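Local coordinates for protein EvpC (Edwardsiella tarda, PDB 3EAA) that probably builds, as an Hcp-family protein assembled from six copies, the ring-shaped units of the type VI secretion tube and is itself secreted, at residues L85-Q90 / F95-Y100; D4-L9 / S16-H21; C65-L70 / P122-D127. All blocks are in the same frame, centred on the assembly; numbering follows the deposited sequence.

In the fold
Contacts 1 and 2 lie side by side on one antiparallel sheet, their centres about 10 Å apart. Strand 4-9 of contact 2 pairs with strand 80-88 of contact 1, and the loop side chain of His21 reaches that second strand. Contact 3 sits on the other, smaller sheet, where helix 67-76 packs on strand 123-129; its centre is about 15 Å from that of contact 2, which it meets through Leu9 and Leu70, and about 21 Å from that of contact 1. Along the chain contact 2 closes first, and the contact 1 hairpin falls between the segments of contact 3. Between subunits, Phe97 of contact 1 packs on Pro122 of a neighbouring copy, linking these regions across the interface.

Contact 1 (L85-Q90 / F95-Y100); sequences LEICTQ and FAFCIY
With chi1 at 54°, Phe97 holds CG between its own backbone N and carbonyl carbon, and this turns the ring back across 85-90, where it meets Ile87 and Thr89. Ile87 contributes CG2, which lies 3.4 Å from Phe97 CZ, the two side chains running obliquely to one another. The carbonyl oxygen of Ile87 stands over one face of the same ring, while Thr89 N lies at its edge, in plane. The methyl of Thr89 serves two aromatic groups: CG2 approaches Phe97 CD2 obliquely and also sits over one face of the Phe95 ring, 4.2 Å above its plane and displaced toward the rim. The hydroxyl of Thr89 turns instead to the carbonyl of Ala91 in the connecting turn.

The backbones are joined at both ends of the contact. Tyr100 N donates to Leu85 O at 2.8 Å, and Leu85 N returns a bond to Tyr100 O. Toward the turn, Thr89 N reaches Phe95 O at 2.9 Å in a fairly straight bond (160° at the hydrogen). Between them Glu86 faces Ile99 and Cys88 faces Ala96, so two steps on one strand answer three on the other. Ile87 faces both Phe97 and Cys98: its N gives a long but straight bond to Cys98 O (3.3 Å, 169°), and its O receives a weak one from Phe97 N. On one side of the sheet Glu86 CG packs on Ala96 CB; on the other, Ile87 CD1 rests 3.5 Å from Cys98 CB, and Leu85 CB meets Tyr100 CB.

Strand 96-102 turns a corner at Phe97, which packs on Pro122 of a neighbouring subunit. The whole is an antiparallel beta hairpin with a beta bulge opposite Ile87, its extra residue on 95-100, part of the beta-barrel fold of the Hcp family.

Contact 2 (D4-L9 / S16-H21); sequences DTYIKL and STDDKH
Ser16 OG, 3.5 Å from CE2 of Tyr6, is shared between two acceptors of its own loop: Asp18 OD2 at 3.2 Å and His21 O at 3.1 Å. Both bonds are weak, and the single hydroxyl proton could serve either. The hydroxyl lies beside an offset aromatic stack, in which Tyr6 of strand 4-9 lies against His21 of the segment that leads toward strand 25-27, the next strand of the same antiparallel sheet in this Hcp-type barrel.

The two rings are nearly parallel, with planes 12° apart and centroids separated by 4.1 Å. The overlap is uneven: Tyr6 CD1 sits over the centre of the imidazole, whereas His21 CG lies over the tyrosine face nearer the rim. In His21, CG is anti to the carbonyl carbon (chi1 -55°), which helps lay the imidazole along the tyrosine face. The backbone itself sets CB over that face, in a CH-pi contact. Trp24 then meets the histidine edge-to-face, so that His21 is packed against two aromatic residues, and beyond it lie Glu86 and Cys88 of strand 80-88.

The backbone prepares this placement. His21 N bonds to Asp18 O at 2.9 Å, closing a beta turn through Asp19 and Lys20 that brings both Asp18 and His21 round to the tyrosine. The Asp18 carboxylate comes from the direction opposite to the Tyr6 side chain, its plane only 21° from that of the phenol ring. Its two oxygens part company: OD2 approaches Tyr6 CE2 obliquely, while OD1 lies at the edge of the His21 ring and in its plane.

Contact 3 (C65-L70 / P122-D127); sequences CASVKL and PQETID
Ser67 and Leu70, one turn of helix 67-76 apart, each meet a different oxygen of the Glu124 carboxylate. Ser67 OG is 2.8 Å from Glu124 OE2 in a hydrogen bond whose proton has a rival acceptor, the carbonyl of Asp64. Leu70 CD1 lies 3.9 Å from Glu124 OE1, an apolar methyl beside the other oxygen, with the two side chains crossing at about a right angle. Glu124 leaves strand 123-129 with CG between its backbone N and carbonyl carbon (chi1 44°) and then runs extended, which carries the carboxylate across to the helix.

In the next shell, Lys61 of the adjoining strand 52-62 forms a salt bridge to OE2, and its backbone pairs with that of Glu124. Tyr110, from the strand on the other flank, touches both Leu70 and Glu124. On the helix side, Leu70 N bonds to Ala66 O at 2.8 Å, a helical bond within the turn from which Ser67 and Leu70 project. A neighbouring subunit lies close by, its Phe97 packing on Pro122 and its Glu153 pairing with Lys69.

Lysine and hydroxyl thus converge on one oxygen of a buried acid, which probably favours its ionised form.

Contact 1 (L85-Q90 / F95-Y100)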
# COMPACT_ATOMS: atom_id res chain seq x y z
N LEU A 85 -30.24 11.63 6.65
CA LEU A 85 -29.80 10.31 6.22
C LEU A 85 -30.68 9.21 6.81
O LEU A 85 -31.14 9.31 7.96
CB LEU A 85 -28.33 10.08 6.59
CG LEU A 85 -27.67 9.00 5.72
CD1 LEU A 85 -26.20 9.28 5.53
CD2 LEU A 85 -27.91 7.62 6.32
N GLU A 86 -30.91 8.17 6.03
CA GLU A 86 -31.84 7.14 6.43
C GLU A 86 -31.48 5.76 5.86
O GLU A 86 -31.47 5.56 4.64
CB GLU A 86 -33.25 7.54 5.99
CG GLU A 86 -34.35 6.99 6.84
CD GLU A 86 -35.64 7.76 6.67
OE1 GLU A 86 -35.61 9.01 6.78
OE2 GLU A 86 -36.69 7.12 6.43
N ILE A 87 -31.19 4.82 6.75
CA ILE A 87 -30.91 3.46 6.34
C ILE A 87 -32.10 2.59 6.71
O ILE A 87 -32.56 2.60 7.85
CB ILE A 87 -29.63 2.93 6.99
CG1 ILE A 87 -28.55 4.00 7.03
CG2 ILE A 87 -29.10 1.72 6.23
CD1 ILE A 87 -28.62 4.89 8.24
N CYS A 88 -32.61 1.86 5.73
CA CYS A 88 -33.86 1.13 5.88
C CYS A 88 -33.68 -0.36 5.62
O CYS A 88 -33.02 -0.74 4.67
CB CYS A 88 -34.92 1.68 4.93
SG CYS A 88 -35.13 3.48 4.97
N THR A 89 -34.31 -1.18 6.45
CA THR A 89 -34.18 -2.63 6.37
C THR A 89 -34.70 -3.22 5.07
O THR A 89 -35.76 -2.83 4.59
CB THR A 89 -34.93 -3.29 7.51
OG1 THR A 89 -36.31 -2.91 7.44
CG2 THR A 89 -34.35 -2.86 8.85
N GLN A 90 -33.96 -4.16 4.51
CA GLN A 90 -34.39 -4.87 3.33
C GLN A 90 -35.61 -5.71 3.62
O GLN A 90 -36.58 -5.69 2.87
N PHE A 95 -38.48 -0.33 7.25
CA PHE A 95 -38.39 0.86 8.08
C PHE A 95 -36.94 1.28 8.33
O PHE A 95 -36.00 0.51 8.12
CB PHE A 95 -39.11 0.65 9.41
CG PHE A 95 -38.45 -0.36 10.29
CD1 PHE A 95 -37.55 0.03 11.26
CD2 PHE A 95 -38.73 -1.71 10.15
CE1 PHE A 95 -36.94 -0.90 12.06
CE2 PHE A 95 -38.12 -2.64 10.95
CZ PHE A 95 -37.23 -2.23 11.91
N ALA A 96 -36.77 2.51 8.77
CA ALA A 96 -35.44 3.06 8.98
C ALA A 96 -34.95 2.77 10.39
O ALA A 96 -35.44 3.33 11.36
CB ALA A 96 -35.45 4.55 8.72
N PHE A 97 -33.96 1.89 10.49
CA PHE A 97 -33.47 1.49 11.79
C PHE A 97 -32.40 2.45 12.25
O PHE A 97 -31.81 2.29 13.31
CB PHE A 97 -32.92 0.07 11.74
CG PHE A 97 -31.89 -0.13 10.68
CD1 PHE A 97 -30.55 -0.02 10.97
CD2 PHE A 97 -32.26 -0.42 9.38
CE1 PHE A 97 -29.60 -0.20 9.99
CE2 PHE A 97 -31.31 -0.60 8.39
CZ PHE A 97 -29.98 -0.49 8.70
N CYS A 98 -32.15 3.46 11.43
CA CYS A 98 -31.18 4.47 11.78
C CYS A 98 -31.49 5.76 11.06
O CYS A 98 -31.47 5.81 9.84
CB CYS A 98 -29.77 4.02 11.41
SG CYS A 98 -28.53 5.22 11.89
N ILE A 99 -31.78 6.80 11.82
CA ILE A 99 -32.19 8.06 11.21
C ILE A 99 -31.24 9.17 11.60
O ILE A 99 -31.24 9.62 12.73
CB ILE A 99 -33.62 8.46 11.60
CG1 ILE A 99 -34.60 7.32 11.31
CG2 ILE A 99 -34.03 9.75 10.88
CD1 ILE A 99 -34.58 6.21 12.38
N TYR A 100 -30.45 9.62 10.64
CA TYR A 100 -29.50 10.69 10.91
C TYR A 100 -30.10 12.00 10.46
O TYR A 100 -30.89 12.03 9.53
CB TYR A 100 -28.18 10.44 10.18
CG TYR A 100 -27.10 9.89 11.07
CD1 TYR A 100 -26.80 8.53 11.07
CD2 TYR A 100 -26.38 10.73 11.90
CE1 TYR A 100 -25.79 8.02 11.89
CE2 TYR A 100 -25.37 10.24 12.71
CZ TYR A 100 -25.08 8.88 12.71
OH TYR A 100 -24.09 8.40 13.53

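Contact 2 (D4-L9 / S16-H21)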
# COMPACT_ATOMS: atom_id res chain seq x y z
N ASP A 4 -30.40 -0.62 2.83
CA ASP A 4 -30.61 0.34 1.75
C ASP A 4 -30.60 1.76 2.30
O ASP A 4 -31.40 2.08 3.18
CB ASP A 4 -31.93 0.04 1.06
CG ASP A 4 -31.95 -1.33 0.41
OD1 ASP A 4 -31.24 -1.52 -0.59
OD2 ASP A 4 -32.67 -2.22 0.91
N THR A 5 -29.71 2.60 1.77
CA THR A 5 -29.51 3.94 2.31
C THR A 5 -30.06 5.07 1.41
O THR A 5 -29.73 5.15 0.23
CB THR A 5 -28.02 4.20 2.53
OG1 THR A 5 -27.40 3.00 2.99
CG2 THR A 5 -27.81 5.30 3.56
N TYR A 6 -30.88 5.94 1.99
CA TYR A 6 -31.39 7.09 1.26
C TYR A 6 -31.02 8.38 1.96
O TYR A 6 -30.80 8.40 3.17
CB TYR A 6 -32.92 7.04 1.12
CG TYR A 6 -33.48 5.70 0.67
CD1 TYR A 6 -33.82 4.73 1.60
CD2 TYR A 6 -33.69 5.42 -0.67
CE1 TYR A 6 -34.34 3.51 1.20
CE2 TYR A 6 -34.21 4.20 -1.08
CZ TYR A 6 -34.54 3.25 -0.13
OH TYR A 6 -35.06 2.04 -0.51
N ILE A 7 -30.97 9.47 1.21
CA ILE A 7 -30.59 10.76 1.78
C ILE A 7 -31.35 11.93 1.16
O ILE A 7 -31.51 12.01 -0.06
CB ILE A 7 -29.07 10.99 1.65
CG1 ILE A 7 -28.59 11.99 2.71
CG2 ILE A 7 -28.70 11.45 0.24
CD1 ILE A 7 -27.11 12.23 2.67
N LYS A 8 -31.83 12.84 2.00
CA LYS A 8 -32.68 13.95 1.56
C LYS A 8 -32.09 15.34 1.76
O LYS A 8 -31.54 15.65 2.82
CB LYS A 8 -34.04 13.89 2.24
CG LYS A 8 -34.80 15.19 2.17
CD LYS A 8 -36.20 15.03 2.72
CE LYS A 8 -37.10 16.19 2.30
NZ LYS A 8 -38.55 15.83 2.35
N LEU A 9 -32.22 16.17 0.73
CA LEU A 9 -31.76 17.56 0.73
C LEU A 9 -32.91 18.47 0.38
O LEU A 9 -33.75 18.14 -0.45
CB LEU A 9 -30.68 17.76 -0.33
CG LEU A 9 -29.21 17.54 -0.00
CD1 LEU A 9 -28.47 17.23 -1.29
CD2 LEU A 9 -28.62 18.77 0.67
N SER A 16 -34.82 8.39 -6.31
CA SER A 16 -35.37 7.18 -5.71
C SER A 16 -36.82 6.93 -6.11
O SER A 16 -37.49 7.78 -6.69
CB SER A 16 -35.24 7.20 -4.19
OG SER A 16 -35.77 6.00 -3.65
N THR A 17 -37.31 5.74 -5.78
CA THR A 17 -38.61 5.31 -6.25
C THR A 17 -39.45 4.65 -5.17
O THR A 17 -40.68 4.70 -5.25
CB THR A 17 -38.46 4.30 -7.39
OG1 THR A 17 -37.44 4.74 -8.28
CG2 THR A 17 -39.78 4.17 -8.14
N ASP A 18 -38.82 4.04 -4.18
CA ASP A 18 -39.60 3.32 -3.18
C ASP A 18 -40.58 4.23 -2.44
O ASP A 18 -40.31 5.41 -2.22
CB ASP A 18 -38.72 2.57 -2.17
CG ASP A 18 -38.18 3.48 -1.09
OD1 ASP A 18 -38.56 3.29 0.09
OD2 ASP A 18 -37.39 4.38 -1.42
N ASP A 19 -41.71 3.65 -2.08
CA ASP A 19 -42.79 4.37 -1.45
C ASP A 19 -42.33 5.43 -0.45
O ASP A 19 -42.61 6.61 -0.61
CB ASP A 19 -43.75 3.38 -0.80
CG ASP A 19 -44.40 2.46 -1.81
OD1 ASP A 19 -44.81 2.97 -2.87
OD2 ASP A 19 -44.50 1.23 -1.55
N LYS A 20 -41.62 5.00 0.59
CA LYS A 20 -41.27 5.90 1.69
C LYS A 20 -40.18 6.93 1.35
O LYS A 20 -39.93 7.85 2.14
CB LYS A 20 -40.89 5.09 2.94
N HIS A 21 -39.53 6.80 0.20
CA HIS A 21 -38.44 7.71 -0.15
C HIS A 21 -38.52 8.23 -1.59
O HIS A 21 -37.57 8.10 -2.36
CB HIS A 21 -37.09 7.05 0.12
CG HIS A 21 -36.93 6.57 1.52
ND1 HIS A 21 -36.26 7.29 2.49
CD2 HIS A 21 -37.37 5.44 2.13
CE1 HIS A 21 -36.29 6.63 3.63
NE2 HIS A 21 -36.96 5.49 3.44

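Contact 3 (C65-L70 / P122-D127)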
# COMPACT_ATOMS: atom_id res chain seq x y z
N CYS A 65 -30.05 12.72 -11.00
CA CYS A 65 -30.59 14.02 -11.32
C CYS A 65 -30.11 15.04 -10.31
O CYS A 65 -30.34 16.24 -10.48
CB CYS A 65 -32.11 13.93 -11.26
SG CYS A 65 -32.67 13.13 -9.76
N ALA A 66 -29.47 14.57 -9.26
CA ALA A 66 -29.03 15.48 -8.21
C ALA A 66 -27.62 15.94 -8.48
O ALA A 66 -27.20 16.99 -8.01
CB ALA A 66 -29.11 14.80 -6.87
N SER A 67 -26.90 15.14 -9.26
CA SER A 67 -25.52 15.44 -9.61
C SER A 67 -25.31 16.92 -9.84
O SER A 67 -24.58 17.57 -9.10
CB SER A 67 -25.12 14.67 -10.86
OG SER A 67 -25.47 13.31 -10.73
N VAL A 68 -25.95 17.46 -10.87
CA VAL A 68 -25.69 18.83 -11.28
C VAL A 68 -25.83 19.80 -10.12
O VAL A 68 -25.02 20.71 -9.96
CB VAL A 68 -26.58 19.26 -12.45
CG1 VAL A 68 -26.42 20.75 -12.70
CG2 VAL A 68 -26.21 18.48 -13.70
N LYS A 69 -26.84 19.59 -9.29
CA LYS A 69 -27.08 20.47 -8.15
C LYS A 69 -25.98 20.27 -7.12
O LYS A 69 -25.54 21.20 -6.45
CB LYS A 69 -28.44 20.17 -7.54
CG LYS A 69 -29.54 19.90 -8.57
CD LYS A 69 -30.47 21.11 -8.78
CE LYS A 69 -30.16 21.92 -10.03
NZ LYS A 69 -29.25 23.06 -9.77
N LEU A 70 -25.54 19.03 -7.00
CA LEU A 70 -24.46 18.70 -6.08
C LEU A 70 -23.20 19.35 -6.59
O LEU A 70 -22.41 19.91 -5.81
CB LEU A 70 -24.29 17.19 -5.97
CG LEU A 70 -25.62 16.59 -5.51
CD1 LEU A 70 -25.73 15.09 -5.75
CD2 LEU A 70 -25.89 16.94 -4.05
N PRO A 122 -21.52 6.00 -13.82
CA PRO A 122 -20.36 6.62 -13.18
C PRO A 122 -20.61 6.72 -11.70
O PRO A 122 -21.74 6.51 -11.26
CB PRO A 122 -20.35 8.03 -13.77
CG PRO A 122 -21.13 7.93 -15.02
CD PRO A 122 -22.17 6.90 -14.78
N GLN A 123 -19.59 7.04 -10.94
CA GLN A 123 -19.75 7.08 -9.50
C GLN A 123 -19.21 8.38 -8.93
O GLN A 123 -18.13 8.83 -9.29
CB GLN A 123 -19.04 5.88 -8.89
CG GLN A 123 -18.96 5.89 -7.39
CD GLN A 123 -18.17 4.71 -6.86
OE1 GLN A 123 -17.61 4.76 -5.77
NE2 GLN A 123 -18.12 3.64 -7.65
N GLU A 124 -19.99 8.99 -8.05
CA GLU A 124 -19.54 10.20 -7.39
C GLU A 124 -19.42 10.01 -5.89
O GLU A 124 -20.13 9.19 -5.28
CB GLU A 124 -20.43 11.40 -7.74
CG GLU A 124 -21.94 11.13 -7.71
CD GLU A 124 -22.76 12.39 -7.96
OE1 GLU A 124 -22.57 13.38 -7.22
OE2 GLU A 124 -23.60 12.42 -8.89
N THR A 125 -18.51 10.78 -5.30
CA THR A 125 -18.29 10.78 -3.86
C THR A 125 -18.44 12.18 -3.31
O THR A 125 -17.71 13.08 -3.70
CB THR A 125 -16.91 10.26 -3.51
OG1 THR A 125 -16.70 9.00 -4.16
CG2 THR A 125 -16.76 10.10 -1.99
N ILE A 126 -19.37 12.36 -2.39
CA ILE A 126 -19.68 13.69 -1.87
C ILE A 126 -19.40 13.85 -0.37
O ILE A 126 -19.79 13.02 0.46
CB ILE A 126 -21.15 14.08 -2.11
CG1 ILE A 126 -21.53 13.88 -3.57
CG2 ILE A 126 -21.38 15.52 -1.70
CD1 ILE A 126 -22.06 12.53 -3.86
N ASP A 127 -18.74 14.95 -0.03
CA ASP A 127 -18.49 15.27 1.36
C ASP A 127 -19.40 16.40 1.82
O ASP A 127 -19.42 17.48 1.25
CB ASP A 127 -17.01 15.62 1.59
CG ASP A 127 -16.12 14.39 1.64
OD1 ASP A 127 -16.60 13.29 1.27
OD2 ASP A 127 -14.95 14.50 2.08